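Local coordinates for protein separin (Saccharomyces cerevisiae, PDB 5U1T) that cleaves the cohesin subunit MCD1/SCC1 at the onset of anaphase as a caspase-like cysteine protease, letting the chromosomes segregate, at residues L192-Q203 against L239-Y250. Residues are numbered along the deposited sequence; the frame is centred on the assembly and turned at random.
Sequences LFGLKFLQYIKQ and LNSFYLSYSMLY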
ATOM      1  N   LEU A 192     -27.762  63.677 -41.865  1.00 85.80           N
ATOM      2  CA  LEU A 192     -27.448  62.427 -41.167  1.00 77.13           C
ATOM      3  C   LEU A 192     -27.521  62.579 -39.657  1.00 78.68           C
ATOM      4  O   LEU A 192     -28.127  61.755 -38.965  1.00 76.16           O
ATOM      5  CB  LEU A 192     -26.066  61.932 -41.571  1.00 73.13           C
ATOM      6  CG  LEU A 192     -26.009  61.399 -43.000  1.00 80.04           C
ATOM      7  CD1 LEU A 192     -24.631  60.835 -43.313  1.00 80.73           C
ATOM      8  CD2 LEU A 192     -27.086  60.352 -43.194  1.00 75.43           C
ATOM      9  N   PHE A 193     -26.906  63.642 -39.153  1.00 76.22           N
ATOM     10  CA  PHE A 193     -27.001  63.968 -37.741  1.00 75.77           C
ATOM     11  C   PHE A 193     -28.439  64.273 -37.335  1.00 82.48           C
ATOM     12  O   PHE A 193     -28.936  63.699 -36.357  1.00 84.14           O
ATOM     13  CB  PHE A 193     -26.087  65.139 -37.407  1.00 77.14           C
ATOM     14  CG  PHE A 193     -24.633  64.775 -37.413  1.00 82.13           C
ATOM     15  CD1 PHE A 193     -23.892  64.839 -38.584  1.00 83.07           C
ATOM     16  CD2 PHE A 193     -24.006  64.346 -36.253  1.00 80.06           C
ATOM     17  CE1 PHE A 193     -22.543  64.486 -38.592  1.00 81.07           C
ATOM     18  CE2 PHE A 193     -22.658  63.998 -36.260  1.00 76.07           C
ATOM     19  CZ  PHE A 193     -21.931  64.071 -37.431  1.00 76.22           C
ATOM     20  N   GLY A 194     -29.101  65.163 -38.087  1.00 83.59           N
ATOM     21  CA  GLY A 194     -30.518  65.434 -37.898  1.00 80.91           C
ATOM     22  C   GLY A 194     -31.359  64.174 -37.741  1.00 79.43           C
ATOM     23  O   GLY A 194     -32.055  64.003 -36.744  1.00 82.48           O
ATOM     24  N   LEU A 195     -31.278  63.282 -38.722  1.00 75.54           N
ATOM     25  CA  LEU A 195     -31.997  62.014 -38.686  1.00 80.24           C
ATOM     26  C   LEU A 195     -31.741  61.239 -37.394  1.00 89.81           C
ATOM     27  O   LEU A 195     -32.680  60.731 -36.763  1.00 90.95           O
ATOM     28  CB  LEU A 195     -31.608  61.152 -39.892  1.00 84.17           C
ATOM     29  CG  LEU A 195     -32.133  61.552 -41.274  1.00 81.89           C
ATOM     30  CD1 LEU A 195     -31.284  60.947 -42.377  1.00 81.87           C
ATOM     31  CD2 LEU A 195     -33.573  61.104 -41.431  1.00 86.15           C
ATOM     32  N   LYS A 196     -30.470  61.142 -37.001  1.00 87.34           N
ATOM     33  CA  LYS A 196     -30.094  60.407 -35.799  1.00 83.71           C
ATOM     34  C   LYS A 196     -30.650  61.069 -34.536  1.00 82.98           C
ATOM     35  O   LYS A 196     -31.128  60.378 -33.631  1.00 84.43           O
ATOM     36  CB  LYS A 196     -28.570  60.288 -35.693  1.00 80.18           C
ATOM     37  CG  LYS A 196     -28.091  59.488 -34.472  1.00 71.48           C
ATOM     38  CD  LYS A 196     -28.631  58.078 -34.492  1.00 66.98           C
ATOM     39  CE  LYS A 196     -28.124  57.294 -35.686  1.00 67.66           C
ATOM     40  NZ  LYS A 196     -28.574  55.869 -35.664  1.00 69.37           N
ATOM     41  N   PHE A 197     -30.572  62.400 -34.485  1.00 80.17           N
ATOM     42  CA  PHE A 197     -31.019  63.179 -33.330  1.00 81.73           C
ATOM     43  C   PHE A 197     -32.521  63.070 -33.101  1.00 87.48           C
ATOM     44  O   PHE A 197     -32.977  62.950 -31.956  1.00 86.65           O
ATOM     45  CB  PHE A 197     -30.630  64.651 -33.491  1.00 79.35           C
ATOM     46  CG  PHE A 197     -31.391  65.587 -32.586  1.00 83.90           C
ATOM     47  CD1 PHE A 197     -31.011  65.760 -31.265  1.00 84.05           C
ATOM     48  CD2 PHE A 197     -32.483  66.305 -33.062  1.00 84.60           C
ATOM     49  CE1 PHE A 197     -31.713  66.623 -30.434  1.00 88.30           C
ATOM     50  CE2 PHE A 197     -33.179  67.162 -32.237  1.00 88.57           C
ATOM     51  CZ  PHE A 197     -32.793  67.326 -30.924  1.00 88.89           C
ATOM     52  N   LEU A 198     -33.290  63.135 -34.186  1.00 89.32           N
ATOM     53  CA  LEU A 198     -34.738  62.940 -34.096  1.00 93.37           C
ATOM     54  C   LEU A 198     -35.019  61.528 -33.601  1.00 88.65           C
ATOM     55  O   LEU A 198     -35.820  61.332 -32.682  1.00 89.11           O
ATOM     56  CB  LEU A 198     -35.430  63.191 -35.446  1.00 91.58           C
ATOM     57  CG  LEU A 198     -35.349  64.625 -35.978  1.00 88.52           C
ATOM     58  CD1 LEU A 198     -36.159  64.804 -37.262  1.00 88.79           C
ATOM     59  CD2 LEU A 198     -35.791  65.619 -34.915  1.00 86.22           C
ATOM     60  N   GLN A 199     -34.343  60.555 -34.206  1.00 88.87           N
ATOM     61  CA  GLN A 199     -34.494  59.159 -33.813  1.00 90.73           C
ATOM     62  C   GLN A 199     -34.258  58.976 -32.314  1.00 88.34           C
ATOM     63  O   GLN A 199     -35.066  58.351 -31.637  1.00 89.97           O
ATOM     64  CB  GLN A 199     -33.541  58.277 -34.617  1.00 86.56           C
ATOM     65  CG  GLN A 199     -33.452  56.835 -34.129  1.00 88.26           C
ATOM     66  CD  GLN A 199     -32.139  56.170 -34.518  1.00 85.46           C
ATOM     67  OE1 GLN A 199     -31.439  56.629 -35.424  1.00 85.81           O
ATOM     68  NE2 GLN A 199     -31.794  55.096 -33.826  1.00 84.79           N
ATOM     69  N   TYR A 200     -33.177  59.550 -31.788  1.00 85.99           N
ATOM     70  CA  TYR A 200     -32.826  59.343 -30.379  1.00 89.40           C
ATOM     71  C   TYR A 200     -33.885  59.933 -29.455  1.00 85.19           C
ATOM     72  O   TYR A 200     -34.324  59.282 -28.502  1.00 90.89           O
ATOM     73  CB  TYR A 200     -31.448  59.940 -30.047  1.00 82.64           C
ATOM     74  CG  TYR A 200     -30.269  59.048 -30.400  1.00 76.90           C
ATOM     75  CD1 TYR A 200     -30.464  57.789 -30.951  1.00 75.25           C
ATOM     76  CD2 TYR A 200     -28.959  59.467 -30.175  1.00 74.40           C
ATOM     77  CE1 TYR A 200     -29.390  56.976 -31.278  1.00 75.19           C
ATOM     78  CE2 TYR A 200     -27.881  58.662 -30.496  1.00 68.29           C
ATOM     79  CZ  TYR A 200     -28.103  57.417 -31.047  1.00 71.71           C
ATOM     80  OH  TYR A 200     -27.042  56.606 -31.372  1.00 67.00           O
ATOM     81  N   ILE A 201     -34.295  61.156 -29.753  1.00 85.90           N
ATOM     82  CA  ILE A 201     -35.294  61.860 -28.958  1.00 93.47           C
ATOM     83  C   ILE A 201     -36.637  61.106 -28.887  1.00 95.37           C
ATOM     84  O   ILE A 201     -37.311  61.116 -27.850  1.00 89.81           O
ATOM     85  CB  ILE A 201     -35.501  63.290 -29.504  1.00 92.41           C
ATOM     86  CG1 ILE A 201     -34.382  64.195 -28.980  1.00 92.73           C
ATOM     87  CG2 ILE A 201     -36.859  63.830 -29.126  1.00 90.77           C
ATOM     88  CD1 ILE A 201     -34.768  65.632 -28.837  1.00 92.87           C
ATOM     89  N   LYS A 202     -37.009  60.436 -29.975  1.00 94.56           N
ATOM     90  CA  LYS A 202     -38.154  59.528 -29.951  1.00 93.71           C
ATOM     91  C   LYS A 202     -37.809  58.286 -29.144  1.00 94.65           C
ATOM     92  O   LYS A 202     -38.575  57.855 -28.282  1.00 94.81           O
ATOM     93  CB  LYS A 202     -38.575  59.130 -31.371  1.00 98.20           C
ATOM     94  CG  LYS A 202     -39.837  58.265 -31.447  1.00100.51           C
ATOM     95  CD  LYS A 202     -40.989  59.020 -32.102  1.00101.57           C
ATOM     96  CE  LYS A 202     -42.257  58.177 -32.147  1.00106.49           C
ATOM     97  NZ  LYS A 202     -43.453  58.959 -32.610  1.00106.81           N
ATOM     98  N   GLN A 203     -36.638  57.727 -29.427  1.00 90.96           N
ATOM     99  CA  GLN A 203     -36.208  56.465 -28.846  1.00 90.44           C
ATOM    100  C   GLN A 203     -36.093  56.513 -27.338  1.00 91.21           C
ATOM    101  O   GLN A 203     -36.354  55.524 -26.641  1.00 92.04           O
ATOM    102  CB  GLN A 203     -34.859  56.070 -29.429  1.00 91.14           C
ATOM    103  CG  GLN A 203     -34.494  54.611 -29.257  1.00 90.22           C
ATOM    104  CD  GLN A 203     -33.468  54.205 -30.283  1.00 91.64           C
ATOM    105  OE1 GLN A 203     -33.344  54.864 -31.321  1.00 91.19           O
ATOM    106  NE2 GLN A 203     -32.713  53.140 -30.004  1.00 89.46           N
ATOM    107  N   LEU A 239     -26.169  57.265 -45.432  1.00 92.54           N
ATOM    108  CA  LEU A 239     -27.566  57.734 -45.431  1.00 90.86           C
ATOM    109  C   LEU A 239     -28.606  56.644 -45.243  1.00 89.13           C
ATOM    110  O   LEU A 239     -29.516  56.790 -44.422  1.00 87.96           O
ATOM    111  CB  LEU A 239     -27.875  58.492 -46.731  1.00 94.13           C
ATOM    112  CG  LEU A 239     -29.215  59.230 -46.983  1.00 89.27           C
ATOM    113  CD1 LEU A 239     -30.323  58.316 -47.492  1.00 87.29           C
ATOM    114  CD2 LEU A 239     -29.702  60.014 -45.766  1.00 84.68           C
ATOM    115  N   ASN A 240     -28.475  55.557 -45.999  1.00 88.87           N
ATOM    116  CA  ASN A 240     -29.412  54.448 -45.870  1.00 91.46           C
ATOM    117  C   ASN A 240     -29.513  53.957 -44.437  1.00 93.21           C
ATOM    118  O   ASN A 240     -30.613  53.835 -43.900  1.00 90.63           O
ATOM    119  CB  ASN A 240     -29.020  53.291 -46.778  1.00 93.34           C
ATOM    120  CG  ASN A 240     -30.099  52.230 -46.853  1.00 94.77           C
ATOM    121  OD1 ASN A 240     -31.131  52.424 -47.498  1.00 96.89           O
ATOM    122  ND2 ASN A 240     -29.864  51.095 -46.194  1.00 98.77           N
ATOM    123  N   SER A 241     -28.362  53.691 -43.824  1.00 94.48           N
ATOM    124  CA  SER A 241     -28.318  53.222 -42.443  1.00 88.44           C
ATOM    125  C   SER A 241     -29.065  54.181 -41.512  1.00 84.07           C
ATOM    126  O   SER A 241     -29.951  53.762 -40.758  1.00 90.05           O
ATOM    127  CB  SER A 241     -26.864  53.046 -41.987  1.00 90.46           C
ATOM    128  OG  SER A 241     -26.772  52.355 -40.746  1.00 86.95           O
ATOM    129  N   PHE A 242     -28.732  55.467 -41.599  1.00 78.39           N
ATOM    130  CA  PHE A 242     -29.313  56.480 -40.724  1.00 85.64           C
ATOM    131  C   PHE A 242     -30.832  56.587 -40.826  1.00 91.56           C
ATOM    132  O   PHE A 242     -31.529  56.590 -39.805  1.00 88.41           O
ATOM    133  CB  PHE A 242     -28.700  57.835 -41.024  1.00 78.49           C
ATOM    134  CG  PHE A 242     -27.376  58.041 -40.383  1.00 74.91           C
ATOM    135  CD1 PHE A 242     -26.215  57.644 -41.020  1.00 78.84           C
ATOM    136  CD2 PHE A 242     -27.284  58.632 -39.138  1.00 74.31           C
ATOM    137  CE1 PHE A 242     -24.985  57.837 -40.428  1.00 73.99           C
ATOM    138  CE2 PHE A 242     -26.057  58.823 -38.542  1.00 68.36           C
ATOM    139  CZ  PHE A 242     -24.909  58.426 -39.188  1.00 72.57           C
ATOM    140  N   TYR A 243     -31.327  56.688 -42.060  1.00 93.44           N
ATOM    141  CA  TYR A 243     -32.755  56.837 -42.326  1.00 97.14           C
ATOM    142  C   TYR A 243     -33.515  55.620 -41.814  1.00 96.86           C
ATOM    143  O   TYR A 243     -34.572  55.759 -41.200  1.00 94.99           O
ATOM    144  CB  TYR A 243     -33.007  57.051 -43.832  1.00 98.45           C
ATOM    145  CG  TYR A 243     -34.472  57.060 -44.268  1.00103.45           C
ATOM    146  CD1 TYR A 243     -35.136  55.877 -44.602  1.00104.06           C
ATOM    147  CD2 TYR A 243     -35.184  58.252 -44.374  1.00101.72           C
ATOM    148  CE1 TYR A 243     -36.468  55.882 -45.011  1.00104.36           C
ATOM    149  CE2 TYR A 243     -36.518  58.263 -44.782  1.00103.80           C
ATOM    150  CZ  TYR A 243     -37.157  57.078 -45.098  1.00107.47           C
ATOM    151  OH  TYR A 243     -38.481  57.084 -45.506  1.00103.83           O
ATOM    152  N   LEU A 244     -32.971  54.431 -42.063  1.00 92.30           N
ATOM    153  CA  LEU A 244     -33.597  53.203 -41.591  1.00 85.94           C
ATOM    154  C   LEU A 244     -33.829  53.249 -40.087  1.00 90.77           C
ATOM    155  O   LEU A 244     -34.909  52.916 -39.612  1.00 95.50           O
ATOM    156  CB  LEU A 244     -32.745  51.984 -41.947  1.00 88.19           C
ATOM    157  CG  LEU A 244     -32.711  51.552 -43.415  1.00 93.47           C
ATOM    158  CD1 LEU A 244     -31.940  50.240 -43.565  1.00 83.89           C
ATOM    159  CD2 LEU A 244     -34.123  51.442 -43.994  1.00 87.53           C
ATOM    160  N   SER A 245     -32.816  53.669 -39.338  1.00 91.91           N
ATOM    161  CA  SER A 245     -32.946  53.785 -37.891  1.00 87.08           C
ATOM    162  C   SER A 245     -33.920  54.897 -37.516  1.00 89.85           C
ATOM    163  O   SER A 245     -34.636  54.795 -36.523  1.00 88.24           O
ATOM    164  CB  SER A 245     -31.585  54.040 -37.255  1.00 84.91           C
ATOM    165  OG  SER A 245     -30.699  52.988 -37.566  1.00 91.59           O
ATOM    166  N   TYR A 246     -34.029  55.873 -38.395  1.00 93.87           N
ATOM    167  CA  TYR A 246     -34.930  56.974 -38.172  1.00 95.10           C
ATOM    168  C   TYR A 246     -36.334  56.516 -38.462  1.00 98.48           C
ATOM    169  O   TYR A 246     -37.242  56.791 -37.701  1.00 95.51           O
ATOM    170  CB  TYR A 246     -34.579  58.139 -39.080  1.00 95.37           C
ATOM    171  CG  TYR A 246     -35.676  59.163 -39.217  1.00 98.24           C
ATOM    172  CD1 TYR A 246     -35.886  60.115 -38.244  1.00 96.68           C
ATOM    173  CD2 TYR A 246     -36.497  59.178 -40.326  1.00 98.70           C
ATOM    174  CE1 TYR A 246     -36.885  61.050 -38.370  1.00 99.71           C
ATOM    175  CE2 TYR A 246     -37.499  60.109 -40.459  1.00100.98           C
ATOM    176  CZ  TYR A 246     -37.687  61.042 -39.479  1.00103.22           C
ATOM    177  OH  TYR A 246     -38.681  61.972 -39.614  1.00104.07           O
ATOM    178  N   SER A 247     -36.494  55.807 -39.568  1.00 97.83           N
ATOM    179  CA  SER A 247     -37.791  55.304 -39.987  1.00102.52           C
ATOM    180  C   SER A 247     -38.503  54.560 -38.878  1.00106.05           C
ATOM    181  O   SER A 247     -39.636  54.863 -38.535  1.00110.89           O
ATOM    182  CB  SER A 247     -37.628  54.359 -41.168  1.00104.09           C
ATOM    183  OG  SER A 247     -37.238  55.055 -42.324  1.00102.39           O
ATOM    184  N   MET A 248     -37.793  53.619 -38.295  1.00101.95           N
ATOM    185  CA  MET A 248     -38.291  52.801 -37.228  1.00 97.72           C
ATOM    186  C   MET A 248     -39.084  53.518 -36.171  1.00100.08           C
ATOM    187  O   MET A 248     -40.157  53.083 -35.800  1.00101.99           O
ATOM    188  CB  MET A 248     -37.111  52.152 -36.560  1.00 95.65           C
ATOM    189  CG  MET A 248     -36.541  51.039 -37.388  1.00 97.42           C
ATOM    190  SD  MET A 248     -37.420  49.544 -36.971  1.00116.77           S
ATOM    191  CE  MET A 248     -37.047  48.578 -38.423  1.00105.76           C
ATOM    192  N   LEU A 249     -38.546  54.595 -35.646  1.00 97.03           N
ATOM    193  CA  LEU A 249     -39.248  55.305 -34.610  1.00104.94           C
ATOM    194  C   LEU A 249     -40.325  56.216 -35.174  1.00109.23           C
ATOM    195  O   LEU A 249     -41.206  56.639 -34.443  1.00106.31           O
ATOM    196  CB  LEU A 249     -38.272  56.087 -33.742  1.00 97.78           C
ATOM    197  CG  LEU A 249     -37.564  55.219 -32.716  1.00 94.45           C
ATOM    198  CD1 LEU A 249     -36.672  54.227 -33.432  1.00 92.76           C
ATOM    199  CD2 LEU A 249     -36.771  56.059 -31.736  1.00 92.83           C
ATOM    200  N   TYR A 250     -40.286  56.509 -36.469  1.00110.52           N
ATOM    201  CA  TYR A 250     -41.300  57.412 -36.999  1.00114.04           C
ATOM    202  C   TYR A 250     -42.222  56.780 -38.052  1.00118.35           C
ATOM    203  O   TYR A 250     -42.989  57.484 -38.719  1.00118.70           O
ATOM    204  CB  TYR A 250     -40.631  58.640 -37.607  1.00111.45           C
ATOM    205  CG  TYR A 250     -39.937  59.527 -36.606  1.00107.75           C
ATOM    206  CD1 TYR A 250     -38.650  59.243 -36.169  1.00101.36           C
ATOM    207  CD2 TYR A 250     -40.561  60.656 -36.112  1.00105.11           C
ATOM    208  CE1 TYR A 250     -38.013  60.058 -35.266  1.00 95.81           C
ATOM    209  CE2 TYR A 250     -39.929  61.474 -35.209  1.00101.52           C
ATOM    210  CZ  TYR A 250     -38.657  61.173 -34.791  1.00 94.39           C
ATOM    211  OH  TYR A 250     -38.034  62.000 -33.893  1.00 93.07           O
TER
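L195 drops as a knob into a hole formed by L239, F242, Y243 and Y246, where two helices pack side by side in the all-helical N-terminal part of separase. Segments 192-203 and 239-250 run in roughly the same direction, 30° apart, and their axes come within 8.6 Å. L195 CD1 reaches the CD2 methyl of L239, while its other methyl, CD2, lies over one face of the Y246 ring, 3.9 Å from the centroid. One turn earlier, L192 sets CB squarely above the centre of the F242 ring and wraps CD2 round to CD1 of that ring; L154 of helix 146-158 also packs against F242.

Q199 is worth following outward. Its CB sits near Y246 CA, CG passes 3.4 Å from S245 O, and the amide carbon CD lies close to both S245 O and S245 CB. Holding CG anti to the backbone N (chi1 170°) and the chain extended lays the amide along S245, with OE1 3.2 Å and NE2 3.6 Å from S245 CB. Both ends of that amide are gripped from its own helix: OE1 accepts from K196 NZ, and NE2 donates to a lone pair of Q203 OE1. With an alanine in place of Q199, K196 NZ and Q203 OE1 would probably each lose this partner, and a gap is likely to open beside S245. K196 NZ also forms a salt bridge with D160, and K196 CE lies 3.8 Å from F242 CD2.

At the C-terminal end, Y250 has K202 CD over one ring face and Y246 CE1 over the other. Its hydroxyl gives the hydrogen bond that ties the two helices together: OH donates to L198 O at 2.6 Å, from well above the carbonyl plane, and that oxygen also accepts from K202 N.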